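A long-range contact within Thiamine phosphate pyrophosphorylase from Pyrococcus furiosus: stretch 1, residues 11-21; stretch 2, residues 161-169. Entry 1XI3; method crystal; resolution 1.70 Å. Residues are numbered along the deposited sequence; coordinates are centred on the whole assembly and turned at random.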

# COMPACT_ATOMS: atom_id res chain seq x y z
N LEU A 11 -9.67 2.43 23.88
CA LEU A 11 -9.18 3.27 22.81
C LEU A 11 -9.22 4.73 23.26
O LEU A 11 -8.29 5.48 23.07
CB LEU A 11 -10.09 3.06 21.60
CG LEU A 11 -9.86 3.95 20.40
CD1 LEU A 11 -8.42 3.80 19.92
CD2 LEU A 11 -10.85 3.59 19.35
N ARG A 12 -10.33 5.14 23.85
CA ARG A 12 -10.50 6.56 24.20
C ARG A 12 -9.38 7.06 25.11
O ARG A 12 -8.82 8.13 24.91
CB ARG A 12 -11.91 6.81 24.77
CG ARG A 12 -12.27 8.26 24.95
CD ARG A 12 -13.68 8.42 25.54
NE ARG A 12 -14.77 7.92 24.68
CZ ARG A 12 -15.45 8.65 23.80
NH1 ARG A 12 -16.44 8.09 23.10
NH2 ARG A 12 -15.19 9.93 23.61
N ASN A 13 -8.99 6.25 26.11
CA ASN A 13 -7.92 6.67 26.99
C ASN A 13 -6.56 6.62 26.35
O ASN A 13 -5.71 7.46 26.62
CB ASN A 13 -7.95 5.85 28.27
CG ASN A 13 -9.22 6.10 29.07
OD1 ASN A 13 -9.66 7.26 29.22
ND2 ASN A 13 -9.82 5.03 29.57
N LYS A 14 -6.33 5.66 25.46
CA LYS A 14 -5.03 5.58 24.81
C LYS A 14 -4.80 6.56 23.66
O LYS A 14 -3.68 6.69 23.17
CB LYS A 14 -4.77 4.15 24.31
CG LYS A 14 -4.66 3.11 25.44
N LEU A 15 -5.84 7.32 23.27
CA LEU A 15 -5.69 8.37 22.23
C LEU A 15 -5.25 9.72 22.79
O LEU A 15 -5.09 10.71 22.06
CB LEU A 15 -7.00 8.54 21.45
CG LEU A 15 -7.45 7.36 20.55
CD1 LEU A 15 -8.83 7.66 19.98
CD2 LEU A 15 -6.47 7.11 19.45
N LYS A 16 -4.96 9.79 24.09
CA LYS A 16 -4.75 11.10 24.70
C LYS A 16 -3.55 11.91 24.17
O LYS A 16 -3.65 13.12 23.96
CB LYS A 16 -4.79 11.01 26.24
CG LYS A 16 -3.82 10.15 26.89
CD LYS A 16 -4.15 10.06 28.41
N LEU A 17 -2.40 11.27 23.98
CA LEU A 17 -1.26 11.94 23.39
C LEU A 17 -0.77 11.07 22.24
O LEU A 17 -0.08 10.07 22.43
CB LEU A 17 -0.15 12.20 24.41
CG LEU A 17 1.04 12.99 23.85
CD1 LEU A 17 0.65 14.38 23.21
CD2 LEU A 17 2.11 13.21 24.91
N TYR A 18 -1.14 11.53 21.04
CA TYR A 18 -1.02 10.78 19.82
C TYR A 18 0.11 11.43 18.98
O TYR A 18 -0.02 12.54 18.53
CB TYR A 18 -2.38 10.89 19.12
CG TYR A 18 -2.63 10.00 17.93
CD1 TYR A 18 -3.57 8.98 18.00
CD2 TYR A 18 -1.97 10.21 16.73
CE1 TYR A 18 -3.83 8.15 16.89
CE2 TYR A 18 -2.22 9.36 15.61
CZ TYR A 18 -3.13 8.35 15.70
OH TYR A 18 -3.40 7.54 14.61
N VAL A 19 1.23 10.74 18.84
CA VAL A 19 2.42 11.28 18.20
C VAL A 19 2.60 10.62 16.82
O VAL A 19 2.61 9.38 16.70
CB VAL A 19 3.69 11.08 19.07
CG1 VAL A 19 4.95 11.44 18.33
CG2 VAL A 19 3.59 11.91 20.32
N ILE A 20 2.83 11.45 15.80
CA ILE A 20 2.92 11.00 14.44
C ILE A 20 4.34 11.24 13.94
O ILE A 20 4.93 12.29 14.18
CB ILE A 20 1.90 11.76 13.55
CG1 ILE A 20 0.44 11.54 14.06
CG2 ILE A 20 2.06 11.32 12.09
CD1 ILE A 20 -0.58 12.41 13.45
N THR A 21 4.89 10.26 13.25
CA THR A 21 6.27 10.37 12.73
C THR A 21 6.38 11.37 11.60
O THR A 21 5.40 11.65 10.92
CB THR A 21 6.85 9.00 12.23
OG1 THR A 21 6.20 8.57 11.02
CG2 THR A 21 6.79 7.92 13.34
N VAL A 161 -20.63 14.02 17.55
CA VAL A 161 -20.34 12.60 17.37
C VAL A 161 -20.16 11.91 18.71
O VAL A 161 -19.89 12.56 19.71
CB VAL A 161 -19.06 12.35 16.51
CG1 VAL A 161 -19.17 13.07 15.21
CG2 VAL A 161 -17.79 12.74 17.26
N LYS A 162 -20.30 10.58 18.70
CA LYS A 162 -20.23 9.77 19.92
C LYS A 162 -18.92 8.99 20.06
O LYS A 162 -18.61 8.49 21.15
CB LYS A 162 -21.39 8.78 19.92
CG LYS A 162 -22.74 9.46 19.91
N ILE A 163 -18.19 8.86 18.95
CA ILE A 163 -16.88 8.20 18.96
C ILE A 163 -15.77 9.17 19.39
O ILE A 163 -15.93 10.40 19.35
CB ILE A 163 -16.51 7.59 17.58
CG1 ILE A 163 -16.58 8.65 16.44
CG2 ILE A 163 -17.42 6.41 17.24
CD1 ILE A 163 -16.04 8.20 15.12
N PRO A 164 -14.62 8.62 19.87
CA PRO A 164 -13.54 9.48 20.27
C PRO A 164 -13.03 10.39 19.18
O PRO A 164 -13.01 10.01 18.01
CB PRO A 164 -12.44 8.53 20.69
CG PRO A 164 -13.16 7.26 21.04
CD PRO A 164 -14.31 7.20 20.12
N VAL A 165 -12.63 11.58 19.60
CA VAL A 165 -12.10 12.61 18.69
C VAL A 165 -10.71 13.03 19.18
O VAL A 165 -10.55 13.43 20.34
CB VAL A 165 -13.03 13.85 18.63
CG1 VAL A 165 -12.44 14.91 17.68
CG2 VAL A 165 -14.45 13.44 18.27
N VAL A 166 -9.72 12.92 18.28
CA VAL A 166 -8.38 13.42 18.49
C VAL A 166 -8.22 14.68 17.64
O VAL A 166 -8.44 14.65 16.42
CB VAL A 166 -7.34 12.38 18.08
CG1 VAL A 166 -5.96 12.90 18.31
CG2 VAL A 166 -7.56 11.08 18.88
N ALA A 167 -7.88 15.80 18.27
CA ALA A 167 -7.62 17.05 17.53
C ALA A 167 -6.28 16.94 16.84
O ALA A 167 -5.35 16.36 17.40
CB ALA A 167 -7.57 18.24 18.50
N ILE A 168 -6.14 17.55 15.64
CA ILE A 168 -4.89 17.57 14.97
C ILE A 168 -4.70 18.88 14.20
O ILE A 168 -5.68 19.46 13.71
CB ILE A 168 -4.74 16.35 13.99
CG1 ILE A 168 -3.30 16.26 13.48
CG2 ILE A 168 -5.76 16.41 12.88
CD1 ILE A 168 -2.95 15.02 12.73
N GLY A 169 -3.45 19.32 14.12
CA GLY A 169 -3.06 20.37 13.21
C GLY A 169 -2.64 21.64 13.91
O GLY A 169 -3.49 22.35 14.47
O HOH W 1 -16.96 11.26 21.54

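A single arginine makes all the direct polar contact between these stretches, which are at least 148 residues apart in sequence wherever they touch; one water bridge adds to it, and the rest is packing. Arg-12, in the helix of stretch 1, has its CA-to-CB bond pointing sideways, yet its chain runs out straight through chi1 and chi2 (both t), then turns at chi3 (m) and brings the guanidinium to the loop before the strand of stretch 2. There NH1 of Arg-12 donates a hydrogen bond to the backbone O of Lys-162 (2.9 Å, N-H...O angle 141°), which lies at the edge of the guanidinium, near its plane. NH2 of Arg-12 donates to water 1 (3.0 Å from its O), and the same water donates to O of Ile-163 (2.6 Å), so one side chain serves two successive carbonyls, one directly and one through water. Pro-164 lies over one face of the guanidinium, its CA 3.8 Å from NH2 of Arg-12; an apolar residue suits this place, since the flat face offers no hydrogens to bond. The arginine remains exposed, whereas Pro-164 is buried and gives up 84 Å² to stretch 1.

Beyond the proline the contact is wholly apolar. Leu-15, just after the helix, points toward stretch 2 and touches two residues: its CD1 lies 3.8 Å from CB of Pro-164, and its CB 3.7 Å from CG2 of Val-166. The branched Val-166 also reaches the first strand, with CG1 4.2 Å from CB of Tyr-18. Farther along, Ile-20 and Ile-168 meet tip to tip, CD1 to CD1 at 3.6 Å; with chi2 near 170° in both, their long side chains span a gap between backbones. Tyr-18 and Ile-20 point toward stretch 2, as do Val-166 and Ile-168 toward stretch 1, while Leu-17 and Val-165 point away, as strand alternation predicts. Altogether 386 Å² is buried between the stretches, both sides summed.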